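Local coordinates for protein ethylbenzene dehydrogenase alpha-subunit (Aromatoleum aromaticum, PDB 2IVF) that carries a molybdenum atom, two molybdopterin-type ligands and an iron/sulfur cluster, as the alpha subunit of a dehydrogenase of the molybdopterin oxidoreductase family, at residues Gly80-Ile85 against Ala653-Lys658; Ser311-Asp316 against Tyr412-Ala417; Glu657-Thr662 against Phe673-Val678. All coordinates share one frame; numbering follows the deposited sequence.

Contact 1 of 3, residues Gly80-Ile85 against Ala653-Lys658. With MD1 (phosphoric acid 4-(2-amino-4-oxo-3,4,5,6,-tetrahydro-pteridin-6-yl)-2-hydroxy-3,4-dimercapto-but-3-en-yl ester guanylate ester), chain N; SF4 (iron/sulfur cluster), chain K.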
loop_
_atom_site.group_PDB
_atom_site.type_symbol
_atom_site.label_atom_id
_atom_site.label_comp_id
_atom_site.label_asym_id
_atom_site.label_seq_id
_atom_site.Cartn_x
_atom_site.Cartn_y
_atom_site.Cartn_z
ATOM N N GLY A 80 17.295 -4.854 7.106
ATOM C CA GLY A 80 16.625 -5.037 5.843
ATOM C C GLY A 80 15.805 -3.834 5.440
ATOM O O GLY A 80 15.527 -2.939 6.219
ATOM N N SER A 81 15.487 -3.826 4.160
ATOM C CA SER A 81 14.561 -2.899 3.560
ATOM C C SER A 81 14.059 -3.571 2.274
ATOM O O SER A 81 14.370 -4.756 2.024
ATOM C CB SER A 81 15.192 -1.526 3.273
ATOM O OG SER A 81 14.177 -0.566 3.078
ATOM N N HIS A 82 13.267 -2.841 1.492
ATOM C CA HIS A 82 12.601 -3.364 0.288
ATOM C C HIS A 82 13.029 -2.553 -0.945
ATOM O O HIS A 82 13.121 -1.347 -0.873
ATOM C CB HIS A 82 11.097 -3.345 0.574
ATOM C CG HIS A 82 10.776 -3.765 1.982
ATOM N ND1 HIS A 82 10.356 -2.888 2.970
ATOM C CD2 HIS A 82 10.971 -4.953 2.601
ATOM C CE1 HIS A 82 10.269 -3.531 4.121
ATOM N NE2 HIS A 82 10.608 -4.795 3.919
ATOM N N LEU A 83 13.344 -3.228 -2.053
ATOM C CA LEU A 83 13.909 -2.548 -3.209
ATOM C C LEU A 83 12.838 -2.161 -4.222
ATOM O O LEU A 83 13.101 -1.346 -5.088
ATOM C CB LEU A 83 14.993 -3.409 -3.837
ATOM C CG LEU A 83 16.244 -3.620 -2.964
ATOM C CD1 LEU A 83 16.647 -2.396 -2.134
ATOM C CD2 LEU A 83 16.032 -4.786 -2.035
ATOM N N ASN A 84 11.630 -2.710 -4.058
ATOM C CA ASN A 84 10.440 -2.270 -4.784
ATOM C C ASN A 84 10.357 -0.777 -4.766
ATOM O O ASN A 84 10.650 -0.159 -3.798
ATOM C CB ASN A 84 9.123 -2.962 -4.323
ATOM C CG ASN A 84 8.811 -2.857 -2.839
ATOM O OD1 ASN A 84 8.122 -3.746 -2.277
ATOM N ND2 ASN A 84 9.284 -1.781 -2.173
ATOM N N ILE A 85 10.053 -0.187 -5.910
ATOM C CA ILE A 85 10.000 1.259 -5.960
ATOM C C ILE A 85 8.667 1.803 -5.450
ATOM O O ILE A 85 7.761 2.144 -6.196
ATOM C CB ILE A 85 10.400 1.825 -7.351
ATOM C CG1 ILE A 85 11.829 1.390 -7.699
ATOM C CG2 ILE A 85 10.320 3.353 -7.326
ATOM C CD1 ILE A 85 12.925 1.774 -6.595
ATOM N N ALA A 653 16.602 -14.023 -6.299
ATOM C CA ALA A 653 16.638 -13.766 -4.890
ATOM C C ALA A 653 15.782 -12.520 -4.644
ATOM O O ALA A 653 15.743 -11.620 -5.477
ATOM C CB ALA A 653 18.098 -13.561 -4.461
ATOM N N TRP A 654 15.068 -12.460 -3.521
ATOM C CA TRP A 654 14.194 -11.321 -3.255
ATOM C C TRP A 654 14.788 -10.455 -2.122
ATOM O O TRP A 654 15.941 -10.603 -1.740
ATOM C CB TRP A 654 12.785 -11.835 -2.882
ATOM C CG TRP A 654 11.651 -11.064 -3.451
ATOM C CD1 TRP A 654 11.690 -9.813 -3.996
ATOM C CD2 TRP A 654 10.288 -11.491 -3.537
ATOM N NE1 TRP A 654 10.461 -9.447 -4.431
ATOM C CE2 TRP A 654 9.578 -10.467 -4.185
ATOM C CE3 TRP A 654 9.603 -12.657 -3.147
ATOM C CZ2 TRP A 654 8.208 -10.541 -4.424
ATOM C CZ3 TRP A 654 8.225 -12.733 -3.381
ATOM C CH2 TRP A 654 7.553 -11.690 -4.030
ATOM N N TYR A 655 13.982 -9.570 -1.553
ATOM C CA TYR A 655 14.490 -8.652 -0.521
ATOM C C TYR A 655 14.845 -9.471 0.704
ATOM O O TYR A 655 14.162 -10.456 1.043
ATOM C CB TYR A 655 13.505 -7.512 -0.181
ATOM C CG TYR A 655 12.784 -6.982 -1.397
ATOM C CD1 TYR A 655 13.406 -6.930 -2.654
ATOM C CD2 TYR A 655 11.461 -6.584 -1.310
ATOM C CE1 TYR A 655 12.732 -6.479 -3.755
ATOM C CE2 TYR A 655 10.785 -6.140 -2.405
ATOM C CZ TYR A 655 11.405 -6.098 -3.607
ATOM O OH TYR A 655 10.690 -5.689 -4.647
ATOM N N TYR A 656 15.942 -9.073 1.337
ATOM C CA TYR A 656 16.513 -9.751 2.522
ATOM C C TYR A 656 17.350 -10.955 2.159
ATOM O O TYR A 656 17.988 -11.563 3.038
ATOM C CB TYR A 656 15.488 -10.253 3.531
ATOM C CG TYR A 656 14.398 -9.339 4.030
ATOM C CD1 TYR A 656 14.466 -7.947 3.896
ATOM C CD2 TYR A 656 13.293 -9.893 4.682
ATOM C CE1 TYR A 656 13.436 -7.136 4.361
ATOM C CE2 TYR A 656 12.267 -9.121 5.142
ATOM C CZ TYR A 656 12.341 -7.719 5.005
ATOM O OH TYR A 656 11.328 -6.943 5.481
ATOM N N GLU A 657 17.371 -11.316 0.886
ATOM C CA GLU A 657 18.031 -12.564 0.429
ATOM C C GLU A 657 19.245 -12.284 -0.444
ATOM O O GLU A 657 19.855 -13.206 -1.013
ATOM C CB GLU A 657 17.068 -13.412 -0.371
ATOM C CG GLU A 657 15.867 -13.932 0.417
ATOM C CD GLU A 657 14.921 -14.761 -0.428
ATOM O OE1 GLU A 657 14.940 -14.599 -1.658
ATOM O OE2 GLU A 657 14.149 -15.573 0.144
ATOM N N LYS A 658 19.577 -10.996 -0.555
ATOM C CA LYS A 658 20.703 -10.510 -1.339
ATOM C C LYS A 658 21.096 -9.133 -0.850
ATOM O O LYS A 658 20.261 -8.322 -0.438
ATOM C CB LYS A 658 20.345 -10.445 -2.811
ATOM C CG LYS A 658 19.246 -9.459 -3.141
ATOM C CD LYS A 658 18.678 -9.746 -4.573
ATOM C CE LYS A 658 17.507 -8.809 -4.773
ATOM N NZ LYS A 658 16.721 -9.124 -6.004
HETATM P PB MD1 N . 6.208 -2.548 -13.314
HETATM O O3B MD1 N . 5.607 -3.245 -12.028
HETATM O O1B MD1 N . 7.585 -2.109 -12.969
HETATM O O2B MD1 N . 5.893 -3.277 -14.563
HETATM O O3A MD1 N . 5.317 -1.237 -13.390
HETATM C C10 MD1 N . 5.678 -0.004 -12.731
HETATM C C11 MD1 N . 4.463 0.887 -12.930
HETATM O O11 MD1 N . 3.505 0.395 -11.932
HETATM C C12 MD1 N . 4.802 2.316 -12.600
HETATM S S12 MD1 N . 6.203 2.730 -11.710
HETATM C C13 MD1 N . 3.959 3.343 -12.941
HETATM S S13 MD1 N . 4.284 4.950 -12.538
HETATM C C14 MD1 N . 2.713 3.132 -13.713
HETATM N N15 MD1 N . 1.472 3.498 -13.120
HETATM C C16 MD1 N . 0.278 3.210 -13.728
HETATM C C15 MD1 N . -0.870 3.710 -13.142
HETATM O O14 MD1 N . -0.824 4.413 -12.098
HETATM N N17 MD1 N . -2.027 3.325 -13.739
HETATM C C17 MD1 N . -2.038 2.549 -14.898
HETATM N N16 MD1 N . -3.227 2.258 -15.408
HETATM N N18 MD1 N . -0.899 2.122 -15.466
HETATM C C20 MD1 N . 0.243 2.449 -14.899
HETATM N N8 MD1 N . 1.401 2.064 -15.496
HETATM C C7 MD1 N . 2.716 2.279 -14.958
HETATM P PA MD1 N . 5.205 -4.766 -11.687
HETATM O O1A MD1 N . 5.269 -4.854 -10.197
HETATM O O2A MD1 N . 3.899 -5.042 -12.326
HETATM O "O5'" MD1 N . 6.308 -5.684 -12.345
HETATM C "C5'" MD1 N . 7.593 -5.664 -11.734
HETATM C "C4'" MD1 N . 8.046 -7.044 -11.491
HETATM O "O4'" MD1 N . 9.240 -6.876 -10.737
HETATM C "C1'" MD1 N . 9.315 -8.049 -9.926
HETATM N N9 MD1 N . 10.223 -7.936 -8.777
HETATM C C4 MD1 N . 11.416 -8.512 -8.736
HETATM N N3 MD1 N . 12.046 -9.259 -9.674
HETATM C C2 MD1 N . 13.266 -9.740 -9.437
HETATM N N2 MD1 N . 13.914 -10.478 -10.378
HETATM N N1 MD1 N . 13.819 -9.525 -8.189
HETATM C C6 MD1 N . 13.234 -8.780 -7.194
HETATM O O6 MD1 N . 13.846 -8.591 -6.143
HETATM C C5 MD1 N . 11.972 -8.235 -7.477
HETATM N N7 MD1 N . 11.093 -7.506 -6.798
HETATM C C8 MD1 N . 10.042 -7.323 -7.603
HETATM C "C2'" MD1 N . 7.890 -8.265 -9.427
HETATM O "O2'" MD1 N . 7.607 -9.634 -9.050
HETATM C "C3'" MD1 N . 7.027 -7.753 -10.590
HETATM O "O3'" MD1 N . 6.397 -8.839 -11.320
HETATM FE FE1 SF4 K . 7.019 0.122 2.538
HETATM FE FE2 SF4 K . 9.236 1.462 3.354
HETATM FE FE3 SF4 K . 9.488 -1.006 2.382
HETATM FE FE4 SF4 K . 8.804 1.056 0.705
HETATM S S1 SF4 K . 10.799 0.775 1.737
HETATM S S2 SF4 K . 7.844 -1.090 0.814
HETATM S S3 SF4 K . 7.561 2.322 2.148
HETATM S S4 SF4 K . 8.392 -0.433 4.325
#
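His-82 and Tyr-656 both hold CG anti to the carbonyl carbon, beside the backbone N (chi1 -40° and -50°). Their rings meet rim to rim, planes 50° apart. His-82 NE2 donates to Tyr-656 OH at 2.8 Å, the hydroxyl lying at the imidazole edge and nearly in its plane. The other ring nitrogen, ND1, binds FE3 of SF4, so the imidazole is gripped at both nitrogens and its rotation is fixed. Tyr-656, in the second shell behind the iron ligand, is hydrogen-bonded through OH to Glu-106 OE1. Loop 80-85 belongs to the iron/sulfur pocket, which also contains Cys-86, Cys-92 and Cys-127; histidine joining three cysteines is known from the related nitrate reductase A. Facing this loop, a type II turn from Trp-654 to Glu-657 presents Tyr-655, whose ring has Leu-83 N 3.6 Å above the centre of one face and Trp-654 CD1 nearer the rim on the opposite face. Leu-83 N is buried with no polar partner. Leu-83 CD2 slides past the ring to 3.4 Å from Tyr-655 CD1, while Asn-84, crossing at about a right angle, places CB 3.2 Å from Tyr-655 OH. That hydroxyl lies 2.8 Å from MD1 N7 and is hydrogen-bonded to His-194 O. The extended Lys-658 chain delivers NZ to MD1 O6, on the same base, at 2.9 Å and to Ala-653 O at 2.7 Å, with Glu-687 completing a salt bridge.

Contact 2 of 3, residues Ser311-Asp316 against Tyr412-Ala417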
loop_
_atom_site.group_PDB
_atom_site.type_symbol
_atom_site.label_atom_id
_atom_site.label_comp_id
_atom_site.label_asym_id
_atom_site.label_seq_id
_atom_site.Cartn_x
_atom_site.Cartn_y
_atom_site.Cartn_z
ATOM N N SER A 311 -4.740 32.107 -10.932
ATOM C CA SER A 311 -3.853 33.114 -11.472
ATOM C C SER A 311 -4.622 34.354 -11.839
ATOM O O SER A 311 -4.138 35.466 -11.636
ATOM C CB SER A 311 -3.145 32.585 -12.698
ATOM O OG SER A 311 -2.406 31.423 -12.372
ATOM N N GLN A 312 -5.822 34.176 -12.412
ATOM C CA GLN A 312 -6.655 35.291 -12.774
ATOM C C GLN A 312 -7.023 36.096 -11.542
ATOM O O GLN A 312 -7.020 37.320 -11.573
ATOM C CB GLN A 312 -7.912 34.830 -13.503
ATOM C CG GLN A 312 -8.665 35.947 -14.212
ATOM C CD GLN A 312 -9.599 36.783 -13.336
ATOM O OE1 GLN A 312 -9.992 37.883 -13.742
ATOM N NE2 GLN A 312 -9.937 36.290 -12.143
ATOM N N VAL A 313 -7.293 35.406 -10.452
ATOM C CA VAL A 313 -7.603 36.070 -9.185
ATOM C C VAL A 313 -6.455 36.959 -8.716
ATOM O O VAL A 313 -6.657 38.142 -8.417
ATOM C CB VAL A 313 -8.013 35.069 -8.125
ATOM C CG1 VAL A 313 -8.048 35.722 -6.702
ATOM C CG2 VAL A 313 -9.344 34.470 -8.473
ATOM N N MET A 314 -5.247 36.394 -8.670
ATOM C CA MET A 314 -4.091 37.109 -8.212
ATOM C C MET A 314 -3.755 38.263 -9.114
ATOM O O MET A 314 -3.292 39.288 -8.637
ATOM C CB MET A 314 -2.875 36.182 -8.127
ATOM C CG MET A 314 -3.012 35.064 -7.140
ATOM S SD MET A 314 -1.446 34.189 -6.891
ATOM C CE MET A 314 -1.582 32.912 -8.115
ATOM N N ILE A 315 -3.962 38.109 -10.413
ATOM C CA ILE A 315 -3.681 39.227 -11.319
ATOM C C ILE A 315 -4.762 40.295 -11.159
ATOM O O ILE A 315 -4.452 41.460 -10.908
ATOM C CB ILE A 315 -3.480 38.732 -12.773
ATOM C CG1 ILE A 315 -2.153 37.944 -12.839
ATOM C CG2 ILE A 315 -3.518 39.904 -13.797
ATOM C CD1 ILE A 315 -1.911 37.245 -14.144
ATOM N N ASP A 316 -6.022 39.903 -11.257
ATOM C CA ASP A 316 -7.116 40.858 -11.220
ATOM C C ASP A 316 -7.174 41.653 -9.897
ATOM O O ASP A 316 -7.489 42.845 -9.885
ATOM C CB ASP A 316 -8.414 40.092 -11.427
ATOM C CG ASP A 316 -9.586 40.986 -11.722
ATOM O OD1 ASP A 316 -9.432 41.949 -12.498
ATOM O OD2 ASP A 316 -10.679 40.700 -11.199
ATOM N N TYR A 412 -10.846 32.729 -17.889
ATOM C CA TYR A 412 -10.609 31.969 -16.673
ATOM C C TYR A 412 -10.896 32.836 -15.450
ATOM O O TYR A 412 -10.263 32.708 -14.424
ATOM C CB TYR A 412 -9.168 31.400 -16.635
ATOM C CG TYR A 412 -8.915 30.441 -17.755
ATOM C CD1 TYR A 412 -9.258 29.094 -17.624
ATOM C CD2 TYR A 412 -8.385 30.873 -18.976
ATOM C CE1 TYR A 412 -9.101 28.211 -18.681
ATOM C CE2 TYR A 412 -8.180 29.978 -20.031
ATOM C CZ TYR A 412 -8.545 28.654 -19.864
ATOM O OH TYR A 412 -8.401 27.763 -20.901
ATOM N N THR A 413 -11.866 33.727 -15.561
ATOM C CA THR A 413 -12.384 34.367 -14.369
ATOM C C THR A 413 -12.909 33.216 -13.497
ATOM O O THR A 413 -13.159 32.115 -13.981
ATOM C CB THR A 413 -13.515 35.349 -14.715
ATOM O OG1 THR A 413 -14.612 34.607 -15.290
ATOM C CG2 THR A 413 -13.003 36.433 -15.715
ATOM N N PRO A 414 -13.029 33.434 -12.203
ATOM C CA PRO A 414 -13.501 32.324 -11.379
ATOM C C PRO A 414 -14.824 31.699 -11.812
ATOM O O PRO A 414 -14.985 30.495 -11.744
ATOM C CB PRO A 414 -13.623 32.960 -9.996
ATOM C CG PRO A 414 -12.644 34.052 -10.005
ATOM C CD PRO A 414 -12.701 34.616 -11.395
ATOM N N GLU A 415 -15.770 32.515 -12.224
ATOM C CA GLU A 415 -17.021 32.036 -12.764
ATOM C C GLU A 415 -16.760 31.138 -13.962
ATOM O O GLU A 415 -17.290 30.044 -14.053
ATOM C CB GLU A 415 -17.897 33.222 -13.183
ATOM C CG GLU A 415 -18.396 34.074 -12.008
ATOM C CD GLU A 415 -17.352 35.044 -11.423
ATOM O OE1 GLU A 415 -16.273 35.276 -12.033
ATOM O OE2 GLU A 415 -17.638 35.581 -10.331
ATOM N N LYS A 416 -15.925 31.592 -14.892
ATOM C CA LYS A 416 -15.645 30.790 -16.089
ATOM C C LYS A 416 -14.800 29.556 -15.806
ATOM O O LYS A 416 -15.089 28.471 -16.318
ATOM C CB LYS A 416 -14.979 31.671 -17.126
ATOM C CG LYS A 416 -15.906 32.711 -17.610
ATOM C CD LYS A 416 -15.252 33.570 -18.672
ATOM C CE LYS A 416 -16.085 34.793 -18.998
ATOM N NZ LYS A 416 -15.409 35.619 -20.058
ATOM N N ALA A 417 -13.789 29.695 -14.944
ATOM C CA ALA A 417 -12.915 28.590 -14.593
ATOM C C ALA A 417 -13.763 27.537 -13.870
ATOM O O ALA A 417 -13.633 26.348 -14.128
ATOM C CB ALA A 417 -11.807 29.064 -13.698
#
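The capped N-terminus of helix 414-421, with Thr-413 as its N-cap, packs against the last turns of helix 303-316 through Gln-312 and Val-313. Thr-413 OG1 accepts a weak bond from Lys-416 N at 3.3 Å, and Thr-413 O receives Ala-417 N, so the first turn is closed from within its own segment. Gln-312 carries most of the interface. Its CG stands anti to the backbone N (chi1 -166°), and the bend at chi2 (-82°) brings CD over to Thr-413 CA; the two side chains lie side by side, pointing the same way. Gln-312 NE2 comes within 3.3 Å of Pro-414 CD, these two side chains crossing at about a right angle, and OE1 faces the methyl CG2 of Thr-413. No hydrogen bond joins the two segments: Gln-312 CB sits 3.3 Å from Tyr-412 O, a buried carbonyl oxygen without a partner. The Tyr-412 ring leads away from the contact, and its hydroxyl is bonded to His-831 N and Thr-830. Pro-414 also rests on Val-425 and Ile-428 of helix 425-437. Towards helix 303-316 the proline meets an apolar neighbour, its CG lying 3.7 Å from Val-313 CG2.

Contact 3 of 3, residues Glu657-Thr662 against Phe673-Val678. With MD1 (phosphoric acid 4-(2-amino-4-oxo-3,4,5,6,-tetrahydro-pteridin-6-yl)-2-hydroxy-3,4-dimercapto-but-3-en-yl ester guanylate ester), chain N.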
loop_
_atom_site.group_PDB
_atom_site.type_symbol
_atom_site.label_atom_id
_atom_site.label_comp_id
_atom_site.label_asym_id
_atom_site.label_seq_id
_atom_site.Cartn_x
_atom_site.Cartn_y
_atom_site.Cartn_z
ATOM N N GLU A 657 17.371 -11.316 0.886
ATOM C CA GLU A 657 18.031 -12.564 0.429
ATOM C C GLU A 657 19.245 -12.284 -0.444
ATOM O O GLU A 657 19.855 -13.206 -1.013
ATOM C CB GLU A 657 17.068 -13.412 -0.371
ATOM C CG GLU A 657 15.867 -13.932 0.417
ATOM C CD GLU A 657 14.921 -14.761 -0.428
ATOM O OE1 GLU A 657 14.940 -14.599 -1.658
ATOM O OE2 GLU A 657 14.149 -15.573 0.144
ATOM N N LYS A 658 19.577 -10.996 -0.555
ATOM C CA LYS A 658 20.703 -10.510 -1.339
ATOM C C LYS A 658 21.096 -9.133 -0.850
ATOM O O LYS A 658 20.261 -8.322 -0.438
ATOM C CB LYS A 658 20.345 -10.445 -2.811
ATOM C CG LYS A 658 19.246 -9.459 -3.141
ATOM C CD LYS A 658 18.678 -9.746 -4.573
ATOM C CE LYS A 658 17.507 -8.809 -4.773
ATOM N NZ LYS A 658 16.721 -9.124 -6.004
ATOM N N HIS A 659 22.392 -8.853 -0.863
ATOM C CA HIS A 659 22.850 -7.520 -0.408
ATOM C C HIS A 659 22.362 -6.477 -1.408
ATOM O O HIS A 659 22.389 -6.706 -2.639
ATOM C CB HIS A 659 24.343 -7.447 -0.341
ATOM C CG HIS A 659 24.963 -8.483 0.529
ATOM N ND1 HIS A 659 25.267 -9.748 0.071
ATOM C CD2 HIS A 659 25.356 -8.440 1.822
ATOM C CE1 HIS A 659 25.806 -10.447 1.053
ATOM N NE2 HIS A 659 25.891 -9.674 2.122
ATOM N N GLU A 660 21.884 -5.353 -0.874
ATOM C CA GLU A 660 21.423 -4.244 -1.705
ATOM C C GLU A 660 21.437 -2.950 -0.936
ATOM O O GLU A 660 21.762 -2.900 0.248
ATOM C CB GLU A 660 19.990 -4.535 -2.208
ATOM C CG GLU A 660 19.894 -5.060 -3.626
ATOM C CD GLU A 660 20.243 -3.999 -4.658
ATOM O OE1 GLU A 660 20.480 -2.841 -4.252
ATOM O OE2 GLU A 660 20.283 -4.317 -5.861
ATOM N N MET A 661 21.092 -1.878 -1.642
ATOM C CA MET A 661 20.926 -0.595 -1.016
ATOM C C MET A 661 19.689 0.010 -1.627
ATOM O O MET A 661 19.478 -0.158 -2.828
ATOM C CB MET A 661 22.093 0.263 -1.394
ATOM C CG MET A 661 22.199 1.537 -0.695
ATOM S SD MET A 661 23.876 2.155 -1.031
ATOM C CE MET A 661 23.784 2.338 -2.778
ATOM N N THR A 662 18.889 0.710 -0.830
ATOM C CA THR A 662 17.705 1.360 -1.372
ATOM C C THR A 662 18.099 2.531 -2.297
ATOM O O THR A 662 19.261 2.873 -2.418
ATOM C CB THR A 662 16.828 1.841 -0.261
ATOM O OG1 THR A 662 17.589 2.712 0.572
ATOM C CG2 THR A 662 16.342 0.658 0.564
ATOM N N PHE A 673 20.699 0.074 3.945
ATOM C CA PHE A 673 21.338 -1.205 3.693
ATOM C C PHE A 673 20.376 -2.380 3.785
ATOM O O PHE A 673 19.519 -2.453 4.674
ATOM C CB PHE A 673 22.462 -1.391 4.707
ATOM C CG PHE A 673 23.166 -2.705 4.619
ATOM C CD1 PHE A 673 23.815 -3.078 3.462
ATOM C CD2 PHE A 673 23.207 -3.549 5.694
ATOM C CE1 PHE A 673 24.516 -4.324 3.380
ATOM C CE2 PHE A 673 23.907 -4.759 5.643
ATOM C CZ PHE A 673 24.563 -5.144 4.478
ATOM N N VAL A 674 20.502 -3.301 2.832
ATOM C CA VAL A 674 19.718 -4.490 2.855
ATOM C C VAL A 674 20.702 -5.641 2.901
ATOM O O VAL A 674 21.449 -5.880 1.962
ATOM C CB VAL A 674 18.769 -4.621 1.652
ATOM C CG1 VAL A 674 17.961 -5.937 1.766
ATOM C CG2 VAL A 674 17.823 -3.412 1.489
ATOM N N ASP A 675 20.696 -6.347 4.020
ATOM C CA ASP A 675 21.584 -7.447 4.200
ATOM C C ASP A 675 21.047 -8.692 3.495
ATOM O O ASP A 675 19.856 -8.807 3.185
ATOM C CB ASP A 675 21.798 -7.743 5.701
ATOM C CG ASP A 675 23.161 -8.360 6.003
ATOM O OD1 ASP A 675 23.928 -8.756 5.092
ATOM O OD2 ASP A 675 23.474 -8.483 7.209
ATOM N N ARG A 676 21.946 -9.629 3.284
ATOM C CA ARG A 676 21.552 -10.985 2.970
ATOM C C ARG A 676 21.273 -11.693 4.329
ATOM O O ARG A 676 22.158 -12.268 4.925
ATOM C CB ARG A 676 22.659 -11.637 2.158
ATOM C CG ARG A 676 22.340 -13.025 1.618
ATOM C CD ARG A 676 23.543 -13.553 0.854
ATOM N NE ARG A 676 23.310 -14.813 0.162
ATOM C CZ ARG A 676 23.525 -16.032 0.679
ATOM N NH1 ARG A 676 23.937 -16.192 1.931
ATOM N NH2 ARG A 676 23.306 -17.097 -0.058
ATOM N N SER A 677 20.036 -11.631 4.801
ATOM C CA SER A 677 19.642 -12.217 6.091
ATOM C C SER A 677 19.568 -13.723 6.021
ATOM O O SER A 677 19.970 -14.393 6.942
ATOM C CB SER A 677 18.290 -11.670 6.564
ATOM O OG SER A 677 18.385 -10.319 6.928
ATOM N N VAL A 678 19.126 -14.234 4.885
ATOM C CA VAL A 678 18.975 -15.667 4.645
ATOM C C VAL A 678 19.362 -15.928 3.200
ATOM O O VAL A 678 19.323 -14.994 2.385
ATOM C CB VAL A 678 17.512 -16.104 4.851
ATOM C CG1 VAL A 678 17.081 -15.947 6.326
ATOM C CG2 VAL A 678 16.622 -15.303 3.923
HETATM P PB MD1 N . 6.208 -2.548 -13.314
HETATM O O3B MD1 N . 5.607 -3.245 -12.028
HETATM O O1B MD1 N . 7.585 -2.109 -12.969
HETATM O O2B MD1 N . 5.893 -3.277 -14.563
HETATM O O3A MD1 N . 5.317 -1.237 -13.390
HETATM C C10 MD1 N . 5.678 -0.004 -12.731
HETATM C C11 MD1 N . 4.463 0.887 -12.930
HETATM O O11 MD1 N . 3.505 0.395 -11.932
HETATM C C12 MD1 N . 4.802 2.316 -12.600
HETATM S S12 MD1 N . 6.203 2.730 -11.710
HETATM C C13 MD1 N . 3.959 3.343 -12.941
HETATM S S13 MD1 N . 4.284 4.950 -12.538
HETATM C C14 MD1 N . 2.713 3.132 -13.713
HETATM N N15 MD1 N . 1.472 3.498 -13.120
HETATM C C16 MD1 N . 0.278 3.210 -13.728
HETATM C C15 MD1 N . -0.870 3.710 -13.142
HETATM O O14 MD1 N . -0.824 4.413 -12.098
HETATM N N17 MD1 N . -2.027 3.325 -13.739
HETATM C C17 MD1 N . -2.038 2.549 -14.898
HETATM N N16 MD1 N . -3.227 2.258 -15.408
HETATM N N18 MD1 N . -0.899 2.122 -15.466
HETATM C C20 MD1 N . 0.243 2.449 -14.899
HETATM N N8 MD1 N . 1.401 2.064 -15.496
HETATM C C7 MD1 N . 2.716 2.279 -14.958
HETATM P PA MD1 N . 5.205 -4.766 -11.687
HETATM O O1A MD1 N . 5.269 -4.854 -10.197
HETATM O O2A MD1 N . 3.899 -5.042 -12.326
HETATM O "O5'" MD1 N . 6.308 -5.684 -12.345
HETATM C "C5'" MD1 N . 7.593 -5.664 -11.734
HETATM C "C4'" MD1 N . 8.046 -7.044 -11.491
HETATM O "O4'" MD1 N . 9.240 -6.876 -10.737
HETATM C "C1'" MD1 N . 9.315 -8.049 -9.926
HETATM N N9 MD1 N . 10.223 -7.936 -8.777
HETATM C C4 MD1 N . 11.416 -8.512 -8.736
HETATM N N3 MD1 N . 12.046 -9.259 -9.674
HETATM C C2 MD1 N . 13.266 -9.740 -9.437
HETATM N N2 MD1 N . 13.914 -10.478 -10.378
HETATM N N1 MD1 N . 13.819 -9.525 -8.189
HETATM C C6 MD1 N . 13.234 -8.780 -7.194
HETATM O O6 MD1 N . 13.846 -8.591 -6.143
HETATM C C5 MD1 N . 11.972 -8.235 -7.477
HETATM N N7 MD1 N . 11.093 -7.506 -6.798
HETATM C C8 MD1 N . 10.042 -7.323 -7.603
HETATM C "C2'" MD1 N . 7.890 -8.265 -9.427
HETATM O "O2'" MD1 N . 7.607 -9.634 -9.050
HETATM C "C3'" MD1 N . 7.027 -7.753 -10.590
HETATM O "O3'" MD1 N . 6.397 -8.839 -11.320
HETATM O O HOH W 1 22.141 -13.748 -2.393
HETATM O O HOH W 2 26.447 -9.556 5.067
#
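Glu-660 and Val-674 form an antiparallel hydrogen-bonded pair at the tight centre of a beta hairpin, strand 659-661 against strand 670-676. Each N donates to the other's O, both bonds measuring 2.9 Å. Val-674 O takes a further CA-H...O contact from His-659 CA at 3.2 Å. On the face of the hairpin that carries Glu-660 and Val-674, Glu-660 CB lies 4.0 Å from Val-674 CB, but the glutamate bends away at chi2, and its OE1 accepts from the next backbone N, that of Met-661, and is bonded to Ser-197. Beyond the Glu-660 pair, Met-661 and Phe-673 form a non-hydrogen-bonded pair.

The other end is looser and wetter. The His-659 ring receives Arg-676 CB over one face, a CH-pi contact 3.8 Å from the centroid and 19° off the normal. The extended Arg-676 chain crosses the imidazole, and its exposed guanidinium is turned only 17° from the ring plane. One water bridges Glu-657 O and Arg-676 NE. Another lies at the imidazole edge, 3.0 Å from His-659 NE2, and donates at 2.6 Å to OD1 of Asp-675, whose strongest polar partner is Asn-78. Farther along the contact is buried again: Glu-657 CG touches Val-678 CG2 at 3.8 Å, and Val-678 O, without a conventional hydrogen bond, meets Glu-657 CA in a CA-H...O contact.

Strand 767-769 extends the sheet on the far side of strand 670-676. Met-661 and Phe-673 pack on Leu-740 of helix 736-749 and also touch helix 759-765, whereas Val-674 faces Ser-81 and Leu-83 of the cluster loop.

Overall arrangement
Contacts 1 and 3 form one continuous region, their centres about 6 Å apart: they share Glu-657 and Lys-658, where the turn passes into the hairpin, and Tyr-656 O probably accepts from Ser-677 N. Contact 1 is wholly buried between two ligands and relies on metal coordination, aromatic rings and polar grips. Contact 3 has a buried core of backbone bonds, but its His-659 and Arg-676 end reaches water. Contact 2, mostly buried but with Gln-312 and Thr-413 partly exposed, lies about 49 Å from contact 1 between centres, on the opposite side of the chain's centre. There two helices meet through amide, proline and valine contacts, without cross-interface hydrogen bonds or a bound ligand.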